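Local structure of putative lipoprotein (Campylobacter jejuni subsp. jejuni, 4GIO) at residues Q27-I32 with E39-L44; L59-F64 with R95-R100; V52-D57 with Q75-P80; S18-S23 with L101-K106. The protein is of unknown function but is a putative lipoprotein that adopts a variant of the immunoglobulin fold. All blocks are in the same frame, centred on the assembly; numbering follows the deposited sequence.

Contact 1: residues Q27-I32 with E39-L44; sequences QFQKRI and EFEVIL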
loop_
_atom_site.group_PDB
_atom_site.type_symbol
_atom_site.label_atom_id
_atom_site.label_comp_id
_atom_site.label_asym_id
_atom_site.label_seq_id
_atom_site.Cartn_x
_atom_site.Cartn_y
_atom_site.Cartn_z
ATOM N N GLN A 27 0.098 2.917 -10.566
ATOM C CA GLN A 27 -0.986 3.786 -10.172
ATOM C C GLN A 27 -1.543 3.235 -8.857
ATOM O O GLN A 27 -1.239 2.108 -8.443
ATOM C CB GLN A 27 -2.110 3.801 -11.214
ATOM C CG GLN A 27 -2.648 2.411 -11.508
ATOM C CD GLN A 27 -3.943 2.405 -12.300
ATOM O OE1 GLN A 27 -3.931 2.229 -13.518
ATOM N NE2 GLN A 27 -5.081 2.550 -11.597
ATOM N N PHE A 28 -2.371 4.046 -8.216
ATOM C CA PHE A 28 -3.165 3.531 -7.104
ATOM C C PHE A 28 -4.551 4.149 -7.064
ATOM O O PHE A 28 -4.816 5.179 -7.650
ATOM C CB PHE A 28 -2.416 3.691 -5.796
ATOM C CG PHE A 28 -2.205 5.087 -5.384
ATOM C CD1 PHE A 28 -3.168 5.755 -4.650
ATOM C CD2 PHE A 28 -1.036 5.746 -5.730
ATOM C CE1 PHE A 28 -2.960 7.043 -4.256
ATOM C CE2 PHE A 28 -0.817 7.034 -5.318
ATOM C CZ PHE A 28 -1.805 7.689 -4.582
ATOM N N GLN A 29 -5.449 3.491 -6.378
ATOM C CA GLN A 29 -6.773 4.080 -6.208
ATOM C C GLN A 29 -7.385 3.523 -4.926
ATOM O O GLN A 29 -6.892 2.550 -4.358
ATOM C CB GLN A 29 -7.632 3.738 -7.415
ATOM C CG GLN A 29 -7.798 2.251 -7.580
ATOM C CD GLN A 29 -8.339 1.901 -8.915
ATOM O OE1 GLN A 29 -8.508 2.768 -9.765
ATOM N NE2 GLN A 29 -8.602 0.621 -9.134
ATOM N N LYS A 30 -8.451 4.141 -4.489
ATOM C CA LYS A 30 -9.152 3.657 -3.314
ATOM C C LYS A 30 -10.650 3.825 -3.480
ATOM O O LYS A 30 -11.110 4.666 -4.296
ATOM C CB LYS A 30 -8.605 4.348 -2.047
ATOM C CG LYS A 30 -8.824 5.859 -1.957
ATOM C CD LYS A 30 -7.841 6.487 -0.916
ATOM C CE LYS A 30 -8.250 7.919 -0.571
ATOM N NZ LYS A 30 -8.222 8.707 -1.816
ATOM N N ARG A 31 -11.397 3.108 -2.651
ATOM C CA ARG A 31 -12.857 3.306 -2.587
ATOM C C ARG A 31 -13.420 2.755 -1.270
ATOM O O ARG A 31 -12.794 1.907 -0.597
ATOM C CB ARG A 31 -13.506 2.681 -3.800
ATOM C CG ARG A 31 -13.415 1.217 -3.755
ATOM C CD ARG A 31 -13.888 0.601 -5.057
ATOM N NE ARG A 31 -14.662 -0.549 -4.654
ATOM C CZ ARG A 31 -14.117 -1.684 -4.264
ATOM N NH1 ARG A 31 -12.802 -1.790 -4.297
ATOM N NH2 ARG A 31 -14.884 -2.693 -3.859
ATOM N N ILE A 32 -14.612 3.191 -0.918
ATOM C CA ILE A 32 -15.249 2.657 0.224
ATOM C C ILE A 32 -16.165 1.552 -0.298
ATOM O O ILE A 32 -16.916 1.791 -1.235
ATOM C CB ILE A 32 -16.129 3.741 0.946
ATOM C CG1 ILE A 32 -15.314 5.005 1.274
ATOM C CG2 ILE A 32 -16.851 3.168 2.180
ATOM C CD1 ILE A 32 -14.092 4.790 2.064
ATOM N N GLU A 39 -10.933 0.398 0.778
ATOM C CA GLU A 39 -10.037 -0.580 0.183
ATOM C C GLU A 39 -9.150 0.179 -0.776
ATOM O O GLU A 39 -9.586 1.152 -1.429
ATOM C CB GLU A 39 -10.873 -1.634 -0.575
ATOM C CG GLU A 39 -10.005 -2.645 -1.360
ATOM C CD GLU A 39 -10.813 -3.419 -2.401
ATOM O OE1 GLU A 39 -11.674 -4.247 -1.969
ATOM O OE2 GLU A 39 -10.590 -3.150 -3.628
ATOM N N PHE A 40 -7.912 -0.230 -0.871
ATOM C CA PHE A 40 -7.052 0.408 -1.868
ATOM C C PHE A 40 -6.387 -0.642 -2.711
ATOM O O PHE A 40 -6.257 -1.810 -2.274
ATOM C CB PHE A 40 -6.062 1.427 -1.259
ATOM C CG PHE A 40 -4.959 0.824 -0.418
ATOM C CD1 PHE A 40 -3.830 0.240 -1.023
ATOM C CD2 PHE A 40 -5.038 0.848 0.992
ATOM C CE1 PHE A 40 -2.797 -0.296 -0.249
ATOM C CE2 PHE A 40 -3.982 0.306 1.831
ATOM C CZ PHE A 40 -2.846 -0.255 1.173
ATOM N N GLU A 41 -5.959 -0.238 -3.924
ATOM C CA GLU A 41 -5.232 -1.143 -4.854
ATOM C C GLU A 41 -4.050 -0.397 -5.380
ATOM O O GLU A 41 -4.204 0.752 -5.813
ATOM C CB GLU A 41 -6.071 -1.531 -6.068
ATOM C CG GLU A 41 -7.055 -2.637 -5.777
ATOM C CD GLU A 41 -8.014 -2.975 -6.979
ATOM O OE1 GLU A 41 -9.013 -3.738 -6.745
ATOM O OE2 GLU A 41 -7.761 -2.498 -8.131
ATOM N N VAL A 42 -2.873 -0.991 -5.277
ATOM C CA VAL A 42 -1.670 -0.332 -5.783
ATOM C C VAL A 42 -1.147 -1.310 -6.843
ATOM O O VAL A 42 -1.043 -2.502 -6.578
ATOM C CB VAL A 42 -0.658 -0.077 -4.679
ATOM C CG1 VAL A 42 0.694 0.543 -5.226
ATOM C CG2 VAL A 42 -1.263 0.858 -3.562
ATOM N N ILE A 43 -0.831 -0.814 -8.035
ATOM C CA ILE A 43 -0.308 -1.688 -9.073
ATOM C C ILE A 43 1.208 -1.418 -9.137
ATOM O O ILE A 43 1.641 -0.261 -9.212
ATOM C CB ILE A 43 -0.965 -1.428 -10.435
ATOM C CG1 ILE A 43 -2.459 -1.717 -10.329
ATOM C CG2 ILE A 43 -0.289 -2.355 -11.545
ATOM C CD1 ILE A 43 -3.261 -1.288 -11.522
ATOM N N LEU A 44 1.981 -2.504 -9.088
ATOM C CA LEU A 44 3.442 -2.449 -9.085
ATOM C C LEU A 44 3.957 -3.168 -10.337
ATOM O O LEU A 44 3.315 -4.112 -10.806
ATOM C CB LEU A 44 4.004 -3.131 -7.835
ATOM C CG LEU A 44 3.458 -2.553 -6.496
ATOM C CD1 LEU A 44 3.869 -3.385 -5.342
ATOM C CD2 LEU A 44 3.905 -1.087 -6.231
#
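The β-hairpin of strands 25-32 and 38-44 is zipped together by the hydrogen-bonded pairs Q29-E41 and R31-E39, whose backbones exchange bonds in both directions. The short strand axes approach to 4.7 Å and run antiparallel at 169°. E41 N lies 3.0 Å from Q29 O, Q29 N bonds E41 O in return, and I43 N adds a bond to Q27 O. At the non-hydrogen-bonded pair K30-F40 the backbones close in, and K30 CA makes a CA-H...O contact of 3.2 Å with E39 O.

In the immunoglobulin-like sandwich this hairpin supplies two strands of the three-stranded sheet, with strand 85-90 beyond 38-44, and its faces differ in chemistry. R31 and E39 stand side by side on the polar face. Their salt bridge joins R31 NH1 to E39 OE2 at 2.7 Å; OE2 sits at the guanidinium edge, in its plane, although guanidinium and carboxylate are turned 77° apart, and the N-H...O bond is weak. Q29 NE2 reaches E41 OE2 only weakly, at 3.4 Å. Where this face turns apolar, I43 CD1 rests 3.7 Å from Q27 CG. On the face of F28, K30, F40 and V42, V42 CG2 meets F28 CB at 3.8 Å. V42 CG1 is anti to the backbone N (chi1 176°), which leaves CG2 on the side of F28. The ring of F40 stacks on F99 of the opposing sheet.

Contact 2: residues L59-F64 with R95-R100; sequences LDKDGF and RANDFR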
loop_
_atom_site.group_PDB
_atom_site.type_symbol
_atom_site.label_atom_id
_atom_site.label_comp_id
_atom_site.label_asym_id
_atom_site.label_seq_id
_atom_site.Cartn_x
_atom_site.Cartn_y
_atom_site.Cartn_z
ATOM N N LEU A 59 -5.361 6.056 7.582
ATOM C CA LEU A 59 -5.537 7.462 7.966
ATOM C C LEU A 59 -7.033 7.806 8.123
ATOM O O LEU A 59 -7.866 7.324 7.314
ATOM C CB LEU A 59 -4.949 8.379 6.900
ATOM C CG LEU A 59 -3.453 8.155 6.515
ATOM C CD1 LEU A 59 -3.020 9.199 5.494
ATOM C CD2 LEU A 59 -2.601 8.103 7.783
ATOM N N ASP A 60 -7.357 8.707 9.089
ATOM C CA ASP A 60 -8.716 9.082 9.275
ATOM C C ASP A 60 -9.084 10.248 8.340
ATOM O O ASP A 60 -8.274 10.703 7.484
ATOM C CB ASP A 60 -9.024 9.340 10.797
ATOM C CG ASP A 60 -8.307 10.610 11.354
ATOM O OD1 ASP A 60 -7.748 11.427 10.571
ATOM O OD2 ASP A 60 -8.364 10.815 12.597
ATOM N N LYS A 61 -10.325 10.756 8.487
ATOM C CA LYS A 61 -10.797 11.927 7.696
ATOM C C LYS A 61 -9.897 13.179 7.790
ATOM O O LYS A 61 -9.899 14.005 6.881
ATOM C CB LYS A 61 -12.268 12.306 8.097
ATOM C CG LYS A 61 -12.461 12.392 9.605
ATOM C CD LYS A 61 -13.769 13.032 10.013
ATOM C CE LYS A 61 -13.506 13.997 11.183
ATOM N NZ LYS A 61 -12.906 15.346 10.729
ATOM N N ASP A 62 -9.182 13.378 8.888
ATOM C CA ASP A 62 -8.261 14.506 8.984
ATOM C C ASP A 62 -6.857 14.230 8.454
ATOM O O ASP A 62 -6.027 15.166 8.377
ATOM C CB ASP A 62 -8.084 14.919 10.449
ATOM C CG ASP A 62 -9.353 15.576 11.037
ATOM O OD1 ASP A 62 -10.016 16.302 10.276
ATOM O OD2 ASP A 62 -9.686 15.249 12.220
ATOM N N GLY A 63 -6.574 12.968 8.075
ATOM C CA GLY A 63 -5.219 12.596 7.666
ATOM C C GLY A 63 -4.364 12.150 8.842
ATOM O O GLY A 63 -3.150 11.981 8.666
ATOM N N PHE A 64 -4.966 11.885 10.022
ATOM C CA PHE A 64 -4.211 11.420 11.159
ATOM C C PHE A 64 -4.093 9.886 11.089
ATOM O O PHE A 64 -5.043 9.183 10.716
ATOM C CB PHE A 64 -4.892 11.711 12.487
ATOM C CG PHE A 64 -5.091 13.211 12.795
ATOM C CD1 PHE A 64 -4.141 14.162 12.370
ATOM C CD2 PHE A 64 -6.182 13.641 13.564
ATOM C CE1 PHE A 64 -4.267 15.570 12.706
ATOM C CE2 PHE A 64 -6.358 15.061 13.868
ATOM C CZ PHE A 64 -5.378 15.999 13.445
ATOM N N ARG A 95 -13.560 4.205 10.245
ATOM C CA ARG A 95 -12.955 5.528 10.312
ATOM C C ARG A 95 -11.825 5.745 9.310
ATOM O O ARG A 95 -11.468 6.914 9.011
ATOM C CB ARG A 95 -12.392 5.786 11.708
ATOM C CG ARG A 95 -13.428 6.061 12.783
ATOM C CD ARG A 95 -12.757 6.113 14.139
ATOM N NE ARG A 95 -12.172 4.798 14.464
ATOM C CZ ARG A 95 -11.153 4.620 15.306
ATOM N NH1 ARG A 95 -10.601 5.656 15.956
ATOM N NH2 ARG A 95 -10.682 3.401 15.516
ATOM N N ALA A 96 -11.295 4.662 8.712
ATOM C CA ALA A 96 -10.244 4.805 7.667
ATOM C C ALA A 96 -10.820 5.473 6.411
ATOM O O ALA A 96 -11.802 4.958 5.809
ATOM C CB ALA A 96 -9.641 3.401 7.360
ATOM N N ASN A 97 -10.221 6.581 5.984
ATOM C CA ASN A 97 -10.651 7.286 4.743
ATOM C C ASN A 97 -9.498 7.487 3.770
ATOM O O ASN A 97 -9.700 7.921 2.653
ATOM C CB ASN A 97 -11.255 8.681 5.052
ATOM C CG ASN A 97 -12.698 8.601 5.711
ATOM O OD1 ASN A 97 -13.113 9.568 6.382
ATOM N ND2 ASN A 97 -13.392 7.436 5.606
ATOM N N ASP A 98 -8.272 7.217 4.218
ATOM C CA ASP A 98 -7.121 7.269 3.332
ATOM C C ASP A 98 -6.053 6.297 3.896
ATOM O O ASP A 98 -6.288 5.614 4.903
ATOM C CB ASP A 98 -6.629 8.722 3.268
ATOM C CG ASP A 98 -5.660 8.986 2.055
ATOM O OD1 ASP A 98 -5.451 8.069 1.181
ATOM O OD2 ASP A 98 -5.056 10.114 2.054
ATOM N N PHE A 99 -4.896 6.213 3.267
ATOM C CA PHE A 99 -3.867 5.244 3.702
ATOM C C PHE A 99 -2.479 5.809 3.332
ATOM O O PHE A 99 -2.370 6.730 2.555
ATOM C CB PHE A 99 -4.073 3.890 2.985
ATOM C CG PHE A 99 -3.715 3.930 1.474
ATOM C CD1 PHE A 99 -4.622 4.427 0.545
ATOM C CD2 PHE A 99 -2.480 3.459 1.000
ATOM C CE1 PHE A 99 -4.349 4.472 -0.840
ATOM C CE2 PHE A 99 -2.175 3.475 -0.419
ATOM C CZ PHE A 99 -3.099 4.002 -1.329
ATOM N N ARG A 100 -1.454 5.247 3.931
ATOM C CA ARG A 100 -0.058 5.516 3.556
ATOM C C ARG A 100 0.639 4.167 3.424
ATOM O O ARG A 100 0.444 3.298 4.243
ATOM C CB ARG A 100 0.624 6.334 4.615
ATOM C CG ARG A 100 1.977 6.889 4.218
ATOM C CD ARG A 100 2.525 7.905 5.300
ATOM N NE ARG A 100 1.850 9.195 5.052
ATOM C CZ ARG A 100 1.083 9.855 5.919
ATOM N NH1 ARG A 100 0.938 9.441 7.168
ATOM N NH2 ARG A 100 0.487 10.971 5.511
HETATM O O HOH W 1 -12.324 9.223 9.942
HETATM O O HOH W 2 -0.507 11.381 8.823
#
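L59 pairs with both N97 and D98, a classic β-bulge where the chain enters strand 98-105 in the immunoglobulin-like sandwich. Its carbonyl oxygen is the shared acceptor: N97 N approaches L59 O at 2.8 Å and D98 N at 3.1 Å, while L59 N donates back to D98 O. Along the L59 side chain, CB faces D98 CB at 4.0 Å. CG, placed beside the backbone N (chi1 -55°), passes F99 N at 4.1 Å. The two methyls then divide at the R100 guanidinium: CD1 lies over one face of it, 3.9 Å from R100 NH2, and CD2 is 3.8 Å from R100 NH1. Just beyond L59 the chain folds into a type I turn, D60 to G63, closed by G63 N to D60 O, and just past it D60 OD1 accepts a hydrogen bond from F64 N. One water ties K61 N to R95 O; a second, in the plane of the R100 guanidinium at its edge, accepts from R100 NH1 and donates to G63 O at 2.7 Å.

Contact 3: residues V52-D57 with Q75-P80; sequences VIYKVD and QALRIP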
loop_
_atom_site.group_PDB
_atom_site.type_symbol
_atom_site.label_atom_id
_atom_site.label_comp_id
_atom_site.label_asym_id
_atom_site.label_seq_id
_atom_site.Cartn_x
_atom_site.Cartn_y
_atom_site.Cartn_z
ATOM N N VAL A 52 10.268 -7.171 -2.042
ATOM C CA VAL A 52 10.083 -5.981 -1.248
ATOM C C VAL A 52 9.342 -6.222 0.036
ATOM O O VAL A 52 8.716 -7.280 0.241
ATOM C CB VAL A 52 9.352 -4.888 -2.066
ATOM C CG1 VAL A 52 10.125 -4.664 -3.327
ATOM C CG2 VAL A 52 7.900 -5.305 -2.336
ATOM N N ILE A 53 9.432 -5.227 0.923
ATOM C CA ILE A 53 8.744 -5.314 2.210
ATOM C C ILE A 53 7.874 -4.079 2.324
ATOM O O ILE A 53 8.362 -2.993 2.132
ATOM C CB ILE A 53 9.738 -5.422 3.400
ATOM C CG1 ILE A 53 10.324 -6.854 3.473
ATOM C CG2 ILE A 53 9.041 -5.023 4.730
ATOM C CD1 ILE A 53 11.658 -6.895 4.237
ATOM N N TYR A 54 6.576 -4.247 2.574
ATOM C CA TYR A 54 5.672 -3.076 2.686
ATOM C C TYR A 54 5.000 -2.909 4.075
ATOM O O TYR A 54 4.876 -3.893 4.849
ATOM C CB TYR A 54 4.638 -3.109 1.590
ATOM C CG TYR A 54 3.601 -4.152 1.689
ATOM C CD1 TYR A 54 2.455 -3.944 2.429
ATOM C CD2 TYR A 54 3.754 -5.401 1.022
ATOM C CE1 TYR A 54 1.458 -4.956 2.503
ATOM C CE2 TYR A 54 2.766 -6.383 1.047
ATOM C CZ TYR A 54 1.631 -6.159 1.792
ATOM O OH TYR A 54 0.682 -7.093 1.891
ATOM N N LYS A 55 4.571 -1.669 4.362
ATOM C CA LYS A 55 3.892 -1.388 5.612
ATOM C C LYS A 55 2.743 -0.437 5.367
ATOM O O LYS A 55 2.933 0.568 4.722
ATOM C CB LYS A 55 4.860 -0.744 6.602
ATOM C CG LYS A 55 4.217 -0.577 8.033
ATOM C CD LYS A 55 4.093 -1.893 8.783
ATOM C CE LYS A 55 3.753 -1.656 10.275
ATOM N NZ LYS A 55 2.309 -1.451 10.450
ATOM N N VAL A 56 1.569 -0.710 5.922
ATOM C CA VAL A 56 0.374 0.118 5.736
ATOM C C VAL A 56 0.036 0.908 7.009
ATOM O O VAL A 56 0.043 0.328 8.096
ATOM C CB VAL A 56 -0.840 -0.742 5.400
ATOM C CG1 VAL A 56 -2.068 0.198 5.111
ATOM C CG2 VAL A 56 -0.513 -1.627 4.153
ATOM N N ASP A 57 -0.183 2.211 6.859
ATOM C CA ASP A 57 -0.862 3.026 7.917
ATOM C C ASP A 57 -2.249 3.423 7.384
ATOM O O ASP A 57 -2.362 3.789 6.210
ATOM C CB ASP A 57 -0.094 4.312 8.216
ATOM C CG ASP A 57 1.089 4.086 9.145
ATOM O OD1 ASP A 57 0.926 3.330 10.160
ATOM O OD2 ASP A 57 2.180 4.640 8.829
ATOM N N GLN A 75 5.178 -6.700 5.747
ATOM C CA GLN A 75 4.807 -7.868 4.923
ATOM C C GLN A 75 5.770 -7.994 3.770
ATOM O O GLN A 75 6.089 -7.003 3.108
ATOM C CB GLN A 75 3.426 -7.669 4.336
ATOM C CG GLN A 75 2.360 -7.494 5.387
ATOM C CD GLN A 75 2.081 -8.814 6.072
ATOM O OE1 GLN A 75 1.705 -9.796 5.403
ATOM N NE2 GLN A 75 2.244 -8.854 7.407
ATOM N N ALA A 76 6.159 -9.215 3.441
ATOM C CA ALA A 76 7.013 -9.416 2.251
ATOM C C ALA A 76 6.161 -9.590 1.045
ATOM O O ALA A 76 5.007 -10.108 1.108
ATOM C CB ALA A 76 7.925 -10.668 2.425
ATOM N N LEU A 77 6.712 -9.173 -0.092
ATOM C CA LEU A 77 5.995 -9.305 -1.321
ATOM C C LEU A 77 7.003 -9.537 -2.414
ATOM O O LEU A 77 8.011 -8.815 -2.506
ATOM C CB LEU A 77 5.152 -8.070 -1.611
ATOM C CG LEU A 77 4.504 -7.956 -2.996
ATOM C CD1 LEU A 77 3.352 -8.989 -3.223
ATOM C CD2 LEU A 77 3.950 -6.503 -3.249
ATOM N N ARG A 78 6.725 -10.561 -3.239
ATOM C CA ARG A 78 7.532 -10.874 -4.409
ATOM C C ARG A 78 6.962 -10.181 -5.655
ATOM O O ARG A 78 5.793 -10.368 -6.005
ATOM C CB ARG A 78 7.555 -12.379 -4.658
ATOM C CG ARG A 78 8.317 -12.745 -5.926
ATOM C CD ARG A 78 9.783 -12.861 -5.605
ATOM N NE ARG A 78 10.565 -13.339 -6.744
ATOM C CZ ARG A 78 11.891 -13.430 -6.753
ATOM N NH1 ARG A 78 12.600 -13.082 -5.693
ATOM N NH2 ARG A 78 12.516 -13.873 -7.830
ATOM N N ILE A 79 7.761 -9.362 -6.322
ATOM C CA ILE A 79 7.337 -8.768 -7.615
ATOM C C ILE A 79 8.101 -9.530 -8.739
ATOM O O ILE A 79 9.335 -9.378 -8.856
ATOM C CB ILE A 79 7.653 -7.257 -7.655
ATOM C CG1 ILE A 79 6.915 -6.550 -6.483
ATOM C CG2 ILE A 79 7.174 -6.633 -8.918
ATOM C CD1 ILE A 79 7.411 -5.155 -6.301
ATOM N N PRO A 80 7.407 -10.424 -9.473
ATOM C CA PRO A 80 8.047 -11.196 -10.604
ATOM C C PRO A 80 8.469 -10.285 -11.733
ATOM O O PRO A 80 7.869 -9.247 -11.943
ATOM C CB PRO A 80 6.921 -12.142 -11.084
ATOM C CG PRO A 80 6.024 -12.324 -9.875
ATOM C CD PRO A 80 6.037 -10.914 -9.215
#
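V52 and Y54 face L77 and Q75 in two antiparallel hydrogen-bonded pairs, with I53 and A76 forming the non-hydrogen-bonded pair between them. Four backbone bonds result: V52 N to L77 O and L77 N to V52 O, both 2.8 Å, then Y54 N to Q75 O and Q75 N to Y54 O. The close I53-A76 step carries two CA-H...O contacts, the nearer from I53 CA to Q75 O at 3.3 Å. The axes of the short segments make an angle of 133°, and beyond Y54 strand 50-59 runs on past the beginning of 75-79.

The aromatic contact is a CH-pi interaction: Q75 CB sits 3.7 Å from the centroid of the Y54 ring, 22° off its normal and displaced toward the rim. Y54 CG lies between the backbone N and the carbonyl carbon (chi1 70°), and the ring beyond it comes nearer to strand 75-79. L77 CB meets the same ring at its edge, in plane, 4.0 Å from Y54 CE2. The Y54 hydroxyl is hydrogen-bonded to K89, and Q75 NE2 is hydrogen-bonded to the carbonyl oxygen of D73.

Purely apolar contacts extend this face: V52 CG2 reaches L77 CB at 4.0 Å and I79 CD1 at 4.0 Å. L77 and I79 also touch L44 of the other sheet. An outermost strand bonded through its backbone, with its inward residues meeting the facing sheet, fits the edge of an immunoglobulin-like β-sandwich.

Contact 4: residues S18-S23 with L101-K106; sequences SNLPKS and LEIKAK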
loop_
_atom_site.group_PDB
_atom_site.type_symbol
_atom_site.label_atom_id
_atom_site.label_comp_id
_atom_site.label_asym_id
_atom_site.label_seq_id
_atom_site.Cartn_x
_atom_site.Cartn_y
_atom_site.Cartn_z
ATOM N N SER A 18 15.032 4.339 -1.122
ATOM C CA SER A 18 16.101 4.691 -2.069
ATOM C C SER A 18 16.608 3.575 -3.017
ATOM O O SER A 18 17.091 3.866 -4.107
ATOM C CB SER A 18 17.267 5.363 -1.342
ATOM O OG SER A 18 17.910 4.520 -0.445
ATOM N N ASN A 19 16.491 2.321 -2.624
ATOM C CA ASN A 19 16.905 1.229 -3.474
ATOM C C ASN A 19 15.797 0.692 -4.364
ATOM O O ASN A 19 15.994 -0.322 -4.999
ATOM C CB ASN A 19 17.528 0.125 -2.648
ATOM C CG ASN A 19 18.779 0.573 -1.948
ATOM O OD1 ASN A 19 19.671 1.111 -2.550
ATOM N ND2 ASN A 19 18.861 0.321 -0.652
ATOM N N LEU A 20 14.654 1.372 -4.471
ATOM C CA LEU A 20 13.646 0.953 -5.437
ATOM C C LEU A 20 13.549 1.974 -6.599
ATOM O O LEU A 20 13.661 3.160 -6.361
ATOM C CB LEU A 20 12.288 0.869 -4.707
ATOM C CG LEU A 20 12.277 -0.180 -3.591
ATOM C CD1 LEU A 20 10.878 -0.237 -2.956
ATOM C CD2 LEU A 20 12.656 -1.519 -4.176
ATOM N N PRO A 21 13.227 1.523 -7.808
ATOM C CA PRO A 21 13.024 2.470 -8.889
ATOM C C PRO A 21 11.782 3.343 -8.659
ATOM O O PRO A 21 10.766 2.923 -8.028
ATOM C CB PRO A 21 12.847 1.561 -10.092
ATOM C CG PRO A 21 12.297 0.361 -9.551
ATOM C CD PRO A 21 13.002 0.150 -8.269
ATOM N N LYS A 22 11.870 4.565 -9.156
ATOM C CA LYS A 22 10.802 5.552 -8.939
ATOM C C LYS A 22 9.576 5.110 -9.641
ATOM O O LYS A 22 8.492 5.483 -9.222
ATOM C CB LYS A 22 11.182 6.948 -9.492
ATOM C CG LYS A 22 11.820 7.881 -8.471
ATOM C CD LYS A 22 13.104 7.275 -7.876
ATOM C CE LYS A 22 14.387 7.570 -8.654
ATOM N NZ LYS A 22 15.540 6.553 -8.316
ATOM N N SER A 23 9.741 4.340 -10.721
ATOM C CA SER A 23 8.612 3.968 -11.557
ATOM C C SER A 23 7.958 2.668 -11.090
ATOM O O SER A 23 7.131 2.131 -11.799
ATOM C CB SER A 23 9.006 3.862 -13.044
ATOM O OG SER A 23 9.745 2.647 -13.297
ATOM N N LEU A 101 1.427 3.991 2.363
ATOM C CA LEU A 101 2.050 2.722 2.086
ATOM C C LEU A 101 3.558 2.914 1.989
ATOM O O LEU A 101 4.009 3.654 1.136
ATOM C CB LEU A 101 1.489 2.092 0.799
ATOM C CG LEU A 101 2.178 0.813 0.291
ATOM C CD1 LEU A 101 2.013 -0.372 1.287
ATOM C CD2 LEU A 101 1.588 0.367 -1.071
ATOM N N GLU A 102 4.322 2.268 2.853
ATOM C CA GLU A 102 5.774 2.317 2.678
ATOM C C GLU A 102 6.263 1.041 1.954
ATOM O O GLU A 102 5.789 -0.030 2.250
ATOM C CB GLU A 102 6.456 2.349 4.058
ATOM C CG GLU A 102 6.124 3.571 4.844
ATOM C CD GLU A 102 6.721 3.507 6.267
ATOM O OE1 GLU A 102 7.436 2.548 6.560
ATOM O OE2 GLU A 102 6.527 4.429 7.069
ATOM N N ILE A 103 7.186 1.171 1.031
ATOM C CA ILE A 103 7.779 0.037 0.353
ATOM C C ILE A 103 9.296 0.180 0.307
ATOM O O ILE A 103 9.810 1.183 -0.059
ATOM C CB ILE A 103 7.257 -0.153 -1.102
ATOM C CG1 ILE A 103 5.768 -0.057 -1.166
ATOM C CG2 ILE A 103 7.685 -1.495 -1.697
ATOM C CD1 ILE A 103 5.241 -0.046 -2.502
ATOM N N LYS A 104 9.969 -0.864 0.722
ATOM C CA LYS A 104 11.451 -0.861 0.662
ATOM C C LYS A 104 11.911 -2.182 0.077
ATOM O O LYS A 104 11.155 -3.145 0.103
ATOM C CB LYS A 104 12.029 -0.733 2.052
ATOM C CG LYS A 104 11.522 -1.803 3.051
ATOM C CD LYS A 104 12.298 -1.749 4.388
ATOM C CE LYS A 104 11.668 -2.693 5.485
ATOM N NZ LYS A 104 11.995 -2.207 6.885
ATOM N N ALA A 105 13.181 -2.228 -0.356
ATOM C CA ALA A 105 13.773 -3.473 -0.887
ATOM C C ALA A 105 14.064 -4.394 0.284
ATOM O O ALA A 105 14.445 -3.922 1.347
ATOM C CB ALA A 105 15.076 -3.146 -1.683
ATOM N N LYS A 106 13.838 -5.691 0.125
ATOM C CA LYS A 106 14.095 -6.696 1.191
ATOM C C LYS A 106 15.562 -6.641 1.586
ATOM O O LYS A 106 16.397 -6.694 0.678
ATOM C CB LYS A 106 13.679 -8.077 0.675
ATOM C CG LYS A 106 14.350 -9.382 1.286
ATOM C CD LYS A 106 13.671 -9.888 2.577
ATOM C CE LYS A 106 12.273 -10.517 2.358
ATOM N NZ LYS A 106 11.325 -10.375 3.565
#
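Backbone geometry gives no β-pairing between L20 and strand 101-105: no hydrogen bond crosses, and the nearest CA atoms, of N19 and A105, are 6.2 Å apart. The contact therefore rests on side chains, chiefly the two methyls of the buried L20, whose CB points toward the strand. L20 CG is anti to its own carbonyl carbon (chi1 -63°) and comes within 3.9 Å of A105 N. From there the branches divide. L20 CD1 touches I103 CG2 at 3.7 Å, and the same methyl lies 3.4 Å from I103 O and 3.7 Å from K104 CA, against backbone as much as side chain. L20 CD2 takes the other direction, meeting A105 CB at 3.8 Å.

In the immunoglobulin-like fold this segment begins the link between the sandwich's two sheets: it follows strand 14-16, which runs parallel to 98-105 in one sheet, and leads to strand 25-32 in the other. The parallel pairing is made by backbone bonds from I103 to I15 and G17, directly before the loop leaves the strand. I103 also touches V14, L16 and, from the facing sheet, L44, so the CD1 methyl of L20 joins the end of the interior between the sheets. Nearer the surface, N19 adds a looser approach, its CB 4.2 Å from A105 CB. The K104 side chain heads the opposite way from L20, to a cation-pi contact with the ring of Y74.

Overall arrangement
Contacts 1 and 3 each pair strands within one sheet, but contact 1 is a surface contact with a polar outer face, whereas contact 3, partly buried like contacts 2 and 4, adds aromatic and aliphatic packing to its backbone bonds. Contacts 2 and 4 share strand 98-105, some 22 Å apart between centres: a bulge, a turn and waters mark its beginning, and at its end leucine methyls pack on side chains and backbone without a hydrogen bond. Strand 50-59 of contact 3 lies beside 98-105 in the same sheet, with I53 N to K104 O and R100 N to D57 O as probable hydrogen bonds. Across the sandwich, inward residues of contact 1 touch all three others, among them V56 and L101.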